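PDB 5D6A: predicted ATPase of the ABC class from Vibrio vulnificus, which probably hydrolyses ATP, and here holds the ATP analogue AMP-PNP between the two subunits of a dimer. Local coordinates for residues F101-F106 / S128-F133; R309-L314 / Q335-S340. All coordinates share one frame; numbering follows the deposited sequence.

In the fold
The two contacts illustrate how one chain keeps plain core packing apart from nucleotide chemistry. Contact 1 comes first along the sequence and is complete before contact 2 begins. It joins helix 92-109 to strand 131-133 of an antiparallel sheet, in the N-terminal part of the protein. Contact 2, in the P-loop domain, pairs strand 311-312 and the residues just before it with the loop that leads into helix 339-352. Their centres lie 39 Å apart on opposite sides of the chain's centre, the nearest atoms being about 27 Å apart, and they share no helix or strand. Only contact 2 reaches the bound nucleotide, which it meets at the interface with the second subunit.

Contact 1: F101-F106 / S128-F133; sequences FIARSF and STSVLF
Ile102 and Val131 meet at about a right angle, and their branched ends show how apolar groups can pack a helix on a strand with no hydrogen bond between the two segments. Ile102 holds its CG2 methyl anti to the backbone N and its longer arm beside that N (chi1 -72°), which splits its work between two partners. CG2 rests 4.1 Å from Val131 CG1, while the tip of the other arm, CD1, travels on to Phe133. That ring arrives from the opposite direction and offers its rim: Ile102 CD1 lies near the ring plane, 4.1 Å from Phe133 CZ and almost as close to CE1, so the methyl abuts an edge instead of covering a face.

One residue further along the helix, Ala103 receives the other methyl of Val131, with CB and Val131 CG2 3.6 Å apart. The two valine branches thus straddle the boundary between Ile102 and Ala103. Ala103 CB also borders the hydroxyl of Ser130, whose backbone N donates a nearly straight bond to Ser128 OG (3.1 Å, 174°). This ST turn shapes the loop just before the strand begins.

The helix and strand segments run at 141° to each other, closer to antiparallel than to perpendicular, with axes 9.1 Å apart. Arg99, on the same helix 92-109, adds polar ties by bonding the backbone oxygens of Ser128 and Val131. Within the sheet, Val131 also packs on Leu140 and Phe133 on Ile138, both of the adjacent antiparallel strand 137-144, and the Phe133 ring meets that of Trp79.

Contact 2: R309-L314 / Q335-S340; sequences RCVHHL and QDASGS. With NA (sodium ion), chain B; ANP (phosphoaminophosphonic acid-adenylate ester), chain C.
Gln335 lays its terminal amide against the CB of Cys310, which sits 3.8 Å from Gln335 OE1 and only slightly farther from CD and NE2. A bend at chi2 (-71°) folds the amide back to this position although the side chain sets off away from 309-314. Its NE2 also approaches His312 CE1 at 4.1 Å, with the imidazole and amide planes steeply inclined. The histidine's own NE2 is bonded to Met566 O.

Two residues on, Ala337 turns its methyl toward 309-314, where it touches Val311 CG2 at 4.1 Å and the CG of Arg309. Its amide supplies the one hydrogen bond across the contact, from Ala337 N to Arg309 O (2.8 Å). The arginine, bent at chi3, curls back over the chain so that NE and NH1 both grip the carbonyl oxygen of the next residue, Cys310. That oxygen lies in the guanidinium plane, and NH1 also forms a salt bridge to Glu349 on helix 339-352, which should limit the group's rotation and ties it to the helix that follows the loop.

The loop so anchored faces AMP-PNP. The ribose hydroxyl O3' donates to Asp336 O at 2.6 Å, Ser338 OG binds the sodium ion at 2.4 Å together with two nucleotide oxygens, and Gly339 N gives a weak bond to ANP O2G. Amides of Phe268, Gly270 and Lys271 of the second subunit hold the same nucleotide. A Ser-Gly-Ser sequence at a helix start, meeting the terminal phosphate opposite a P-loop-like segment of the other subunit, is consistent with an ABC signature motif. The positive end of the helix dipole would then be expected to stabilise the phosphate's negative charge, and nucleotide binding would link the two subunits.

Contact 1: F101-F106 / S128-F133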
loop_
_atom_site.group_PDB
_atom_site.type_symbol
_atom_site.label_atom_id
_atom_site.label_comp_id
_atom_site.label_asym_id
_atom_site.label_seq_id
_atom_site.Cartn_x
_atom_site.Cartn_y
_atom_site.Cartn_z
ATOM N N PHE A 101 -22.273 16.253 12.788
ATOM C CA PHE A 101 -22.147 16.693 14.172
ATOM C C PHE A 101 -22.878 15.738 15.118
ATOM O O PHE A 101 -22.381 15.431 16.201
ATOM C CB PHE A 101 -22.684 18.120 14.325
ATOM C CG PHE A 101 -22.451 18.716 15.689
ATOM C CD1 PHE A 101 -21.282 19.412 15.965
ATOM C CD2 PHE A 101 -23.398 18.584 16.692
ATOM C CE1 PHE A 101 -21.063 19.962 17.214
ATOM C CE2 PHE A 101 -23.184 19.130 17.942
ATOM C CZ PHE A 101 -22.016 19.820 18.205
ATOM N N ILE A 102 -24.054 15.273 14.702
ATOM C CA ILE A 102 -24.850 14.334 15.501
ATOM C C ILE A 102 -24.120 12.997 15.691
ATOM O O ILE A 102 -24.171 12.405 16.768
ATOM C CB ILE A 102 -26.245 14.115 14.875
ATOM C CG1 ILE A 102 -27.100 15.369 15.075
ATOM C CG2 ILE A 102 -26.951 12.927 15.513
ATOM C CD1 ILE A 102 -28.416 15.348 14.329
ATOM N N ALA A 103 -23.441 12.534 14.644
ATOM C CA ALA A 103 -22.681 11.286 14.710
ATOM C C ALA A 103 -21.516 11.416 15.692
ATOM O O ALA A 103 -21.249 10.502 16.472
ATOM C CB ALA A 103 -22.163 10.910 13.333
ATOM N N ARG A 104 -20.832 12.558 15.647
ATOM C CA ARG A 104 -19.696 12.819 16.533
ATOM C C ARG A 104 -20.151 13.002 17.975
ATOM O O ARG A 104 -19.446 12.612 18.900
ATOM C CB ARG A 104 -18.921 14.050 16.071
ATOM C CG ARG A 104 -18.349 13.931 14.670
ATOM C CD ARG A 104 -17.619 15.198 14.267
ATOM N NE ARG A 104 -17.252 15.177 12.853
ATOM C CZ ARG A 104 -16.150 14.615 12.359
ATOM N NH1 ARG A 104 -15.272 14.013 13.155
ATOM N NH2 ARG A 104 -15.926 14.658 11.052
ATOM N N SER A 105 -21.323 13.608 18.158
ATOM C CA SER A 105 -21.881 13.803 19.494
ATOM C C SER A 105 -22.248 12.452 20.092
ATOM O O SER A 105 -21.997 12.197 21.265
ATOM C CB SER A 105 -23.119 14.699 19.446
ATOM O OG SER A 105 -22.788 16.010 19.029
ATOM N N PHE A 106 -22.839 11.594 19.266
ATOM C CA PHE A 106 -23.230 10.255 19.688
ATOM C C PHE A 106 -21.998 9.438 20.074
ATOM O O PHE A 106 -22.034 8.662 21.028
ATOM C CB PHE A 106 -23.990 9.548 18.565
ATOM C CG PHE A 106 -24.461 8.170 18.925
ATOM C CD1 PHE A 106 -23.645 7.066 18.721
ATOM C CD2 PHE A 106 -25.722 7.973 19.463
ATOM C CE1 PHE A 106 -24.077 5.791 19.050
ATOM C CE2 PHE A 106 -26.161 6.700 19.794
ATOM C CZ PHE A 106 -25.338 5.608 19.588
ATOM N N SER A 128 -22.762 10.442 4.879
ATOM C CA SER A 128 -22.736 9.099 5.458
ATOM C C SER A 128 -24.081 8.538 5.893
ATOM O O SER A 128 -25.043 9.276 6.085
ATOM C CB SER A 128 -21.815 9.123 6.674
ATOM O OG SER A 128 -21.804 7.876 7.338
ATOM N N THR A 129 -24.117 7.216 6.067
ATOM C CA THR A 129 -25.321 6.510 6.514
ATOM C C THR A 129 -25.358 6.340 8.032
ATOM O O THR A 129 -26.328 5.810 8.572
ATOM C CB THR A 129 -25.450 5.114 5.864
ATOM O OG1 THR A 129 -24.303 4.315 6.182
ATOM C CG2 THR A 129 -25.583 5.238 4.357
ATOM N N SER A 130 -24.305 6.777 8.719
ATOM C CA SER A 130 -24.274 6.678 10.177
ATOM C C SER A 130 -25.387 7.541 10.775
ATOM O O SER A 130 -25.937 7.215 11.824
ATOM C CB SER A 130 -22.901 7.079 10.723
ATOM O OG SER A 130 -22.540 8.375 10.288
ATOM N N VAL A 131 -25.706 8.644 10.096
ATOM C CA VAL A 131 -26.788 9.537 10.504
ATOM C C VAL A 131 -27.497 10.039 9.240
ATOM O O VAL A 131 -26.892 10.721 8.412
ATOM C CB VAL A 131 -26.283 10.735 11.329
ATOM C CG1 VAL A 131 -27.439 11.666 11.680
ATOM C CG2 VAL A 131 -25.589 10.256 12.593
ATOM N N LEU A 132 -28.775 9.698 9.103
ATOM C CA LEU A 132 -29.564 10.084 7.937
ATOM C C LEU A 132 -30.810 10.881 8.300
ATOM O O LEU A 132 -31.422 10.639 9.342
ATOM C CB LEU A 132 -30.017 8.825 7.195
ATOM C CG LEU A 132 -28.933 7.936 6.593
ATOM C CD1 LEU A 132 -29.532 6.621 6.118
ATOM C CD2 LEU A 132 -28.224 8.660 5.458
ATOM N N PHE A 133 -31.176 11.833 7.438
ATOM C CA PHE A 133 -32.409 12.606 7.616
ATOM C C PHE A 133 -33.422 12.186 6.566
ATOM O O PHE A 133 -33.064 11.817 5.450
ATOM C CB PHE A 133 -32.220 14.129 7.489
ATOM C CG PHE A 133 -31.389 14.761 8.574
ATOM C CD1 PHE A 133 -31.411 14.286 9.876
ATOM C CD2 PHE A 133 -30.679 15.923 8.310
ATOM C CE1 PHE A 133 -30.664 14.902 10.868
ATOM C CE2 PHE A 133 -29.943 16.552 9.302
ATOM C CZ PHE A 133 -29.933 16.038 10.581
#

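Contact 2: R309-L314 / Q335-S340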
loop_
_atom_site.group_PDB
_atom_site.type_symbol
_atom_site.label_atom_id
_atom_site.label_comp_id
_atom_site.label_asym_id
_atom_site.label_seq_id
_atom_site.Cartn_x
_atom_site.Cartn_y
_atom_site.Cartn_z
ATOM N N ARG A 309 -1.369 -2.886 -12.683
ATOM C CA ARG A 309 -2.824 -2.766 -12.819
ATOM C C ARG A 309 -3.323 -3.324 -14.148
ATOM O O ARG A 309 -2.562 -3.463 -15.106
ATOM C CB ARG A 309 -3.297 -1.316 -12.700
ATOM C CG ARG A 309 -2.778 -0.380 -13.786
ATOM C CD ARG A 309 -3.690 0.826 -13.963
ATOM N NE ARG A 309 -4.978 0.430 -14.538
ATOM C CZ ARG A 309 -5.966 1.267 -14.857
ATOM N NH1 ARG A 309 -7.086 0.786 -15.379
ATOM N NH2 ARG A 309 -5.845 2.574 -14.666
ATOM N N CYS A 310 -4.615 -3.635 -14.189
ATOM C CA CYS A 310 -5.250 -4.127 -15.398
ATOM C C CYS A 310 -5.920 -2.947 -16.093
ATOM O O CYS A 310 -6.254 -1.951 -15.451
ATOM C CB CYS A 310 -6.281 -5.202 -15.068
ATOM S SG CYS A 310 -7.646 -4.635 -14.024
ATOM N N VAL A 311 -6.088 -3.057 -17.406
ATOM C CA VAL A 311 -6.730 -2.019 -18.214
ATOM C C VAL A 311 -7.649 -2.730 -19.189
ATOM O O VAL A 311 -7.236 -3.698 -19.826
ATOM C CB VAL A 311 -5.699 -1.179 -18.991
ATOM C CG1 VAL A 311 -6.397 -0.142 -19.863
ATOM C CG2 VAL A 311 -4.730 -0.509 -18.027
ATOM N N HIS A 312 -8.886 -2.256 -19.315
ATOM C CA HIS A 312 -9.867 -2.926 -20.174
ATOM C C HIS A 312 -10.302 -2.171 -21.434
ATOM O O HIS A 312 -10.882 -1.090 -21.356
ATOM C CB HIS A 312 -11.116 -3.264 -19.362
ATOM C CG HIS A 312 -10.858 -4.171 -18.199
ATOM N ND1 HIS A 312 -10.619 -5.520 -18.348
ATOM C CD2 HIS A 312 -10.843 -3.931 -16.867
ATOM C CE1 HIS A 312 -10.451 -6.069 -17.159
ATOM N NE2 HIS A 312 -10.583 -5.126 -16.242
ATOM N N HIS A 313 -10.021 -2.775 -22.588
ATOM C CA HIS A 313 -10.422 -2.255 -23.893
ATOM C C HIS A 313 -10.513 -0.731 -23.966
ATOM O O HIS A 313 -11.523 -0.175 -24.401
ATOM C CB HIS A 313 -11.760 -2.889 -24.271
ATOM C CG HIS A 313 -11.714 -4.384 -24.297
ATOM N ND1 HIS A 313 -11.340 -5.098 -25.414
ATOM C CD2 HIS A 313 -11.961 -5.299 -23.330
ATOM C CE1 HIS A 313 -11.376 -6.390 -25.140
ATOM N NE2 HIS A 313 -11.747 -6.538 -23.882
ATOM N N LEU A 314 -9.431 -0.076 -23.560
ATOM C CA LEU A 314 -9.351 1.376 -23.535
ATOM C C LEU A 314 -8.577 1.883 -24.746
ATOM O O LEU A 314 -7.592 1.267 -25.157
ATOM C CB LEU A 314 -8.647 1.810 -22.250
ATOM C CG LEU A 314 -8.579 3.295 -21.908
ATOM C CD1 LEU A 314 -9.977 3.870 -21.720
ATOM C CD2 LEU A 314 -7.754 3.488 -20.646
ATOM N N GLN A 335 -3.373 -7.191 -18.108
ATOM C CA GLN A 335 -3.502 -7.557 -16.694
ATOM C C GLN A 335 -2.251 -7.175 -15.888
ATOM O O GLN A 335 -2.161 -7.467 -14.695
ATOM C CB GLN A 335 -3.779 -9.060 -16.566
ATOM C CG GLN A 335 -5.190 -9.471 -16.962
ATOM C CD GLN A 335 -6.239 -9.013 -15.955
ATOM O OE1 GLN A 335 -5.979 -8.962 -14.752
ATOM N NE2 GLN A 335 -7.433 -8.696 -16.443
ATOM N N ASP A 336 -1.301 -6.515 -16.544
ATOM C CA ASP A 336 -0.059 -6.088 -15.902
ATOM C C ASP A 336 0.477 -4.884 -16.680
ATOM O O ASP A 336 1.386 -5.007 -17.499
ATOM C CB ASP A 336 0.943 -7.244 -15.895
ATOM C CG ASP A 336 2.174 -6.959 -15.050
ATOM O OD1 ASP A 336 2.434 -5.782 -14.723
ATOM O OD2 ASP A 336 2.889 -7.926 -14.714
ATOM N N ALA A 337 -0.100 -3.717 -16.405
ATOM C CA ALA A 337 0.243 -2.484 -17.112
ATOM C C ALA A 337 1.549 -1.817 -16.690
ATOM O O ALA A 337 1.915 -1.800 -15.514
ATOM C CB ALA A 337 -0.899 -1.486 -16.987
ATOM N N SER A 338 2.218 -1.242 -17.686
ATOM C CA SER A 338 3.475 -0.520 -17.513
ATOM C C SER A 338 3.262 0.805 -16.765
ATOM O O SER A 338 2.148 1.122 -16.358
ATOM C CB SER A 338 4.096 -0.258 -18.894
ATOM O OG SER A 338 5.197 0.629 -18.826
ATOM N N GLY A 339 4.337 1.567 -16.583
ATOM C CA GLY A 339 4.264 2.851 -15.888
ATOM C C GLY A 339 3.580 3.908 -16.730
ATOM O O GLY A 339 2.512 4.406 -16.375
ATOM N N SER A 340 4.212 4.259 -17.844
ATOM C CA SER A 340 3.658 5.250 -18.766
ATOM C C SER A 340 2.317 4.795 -19.335
ATOM O O SER A 340 1.444 5.613 -19.630
ATOM C CB SER A 340 4.633 5.509 -19.920
ATOM O OG SER A 340 4.878 4.322 -20.655
HETATM NA NA NA B . 6.804 2.267 -19.610
HETATM P PG ANP C . 8.576 0.632 -17.155
HETATM O O1G ANP C . 9.892 0.139 -16.608
HETATM O O2G ANP C . 7.612 1.098 -16.087
HETATM O O3G ANP C . 8.753 1.589 -18.308
HETATM P PB ANP C . 7.875 -1.165 -19.539
HETATM O O1B ANP C . 9.307 -1.347 -19.938
HETATM O O2B ANP C . 7.081 -0.090 -20.246
HETATM N N3B ANP C . 7.815 -0.804 -17.821
HETATM P PA ANP C . 6.726 -3.591 -18.671
HETATM O O1A ANP C . 7.780 -4.651 -18.500
HETATM O O2A ANP C . 6.288 -2.798 -17.465
HETATM O O3A ANP C . 7.166 -2.578 -19.841
HETATM O "O5'" ANP C . 5.414 -4.266 -19.299
HETATM C "C5'" ANP C . 5.498 -5.064 -20.471
HETATM C "C4'" ANP C . 4.312 -6.015 -20.538
HETATM O "O4'" ANP C . 4.660 -7.123 -21.371
HETATM C "C3'" ANP C . 3.925 -6.594 -19.184
HETATM O "O3'" ANP C . 2.501 -6.741 -19.098
HETATM C "C2'" ANP C . 4.619 -7.937 -19.135
HETATM O "O2'" ANP C . 3.851 -8.906 -18.414
HETATM C "C1'" ANP C . 4.793 -8.319 -20.602
HETATM N N9 ANP C . 6.116 -8.938 -20.859
HETATM C C8 ANP C . 7.316 -8.493 -20.428
HETATM N N7 ANP C . 8.309 -9.317 -20.854
HETATM C C5 ANP C . 7.742 -10.303 -21.573
HETATM C C6 ANP C . 8.214 -11.499 -22.307
HETATM N N6 ANP C . 9.529 -11.807 -22.356
HETATM N N1 ANP C . 7.289 -12.270 -22.925
HETATM C C2 ANP C . 5.971 -11.975 -22.886
HETATM N N3 ANP C . 5.483 -10.900 -22.233
HETATM C C4 ANP C . 6.301 -10.045 -21.573
#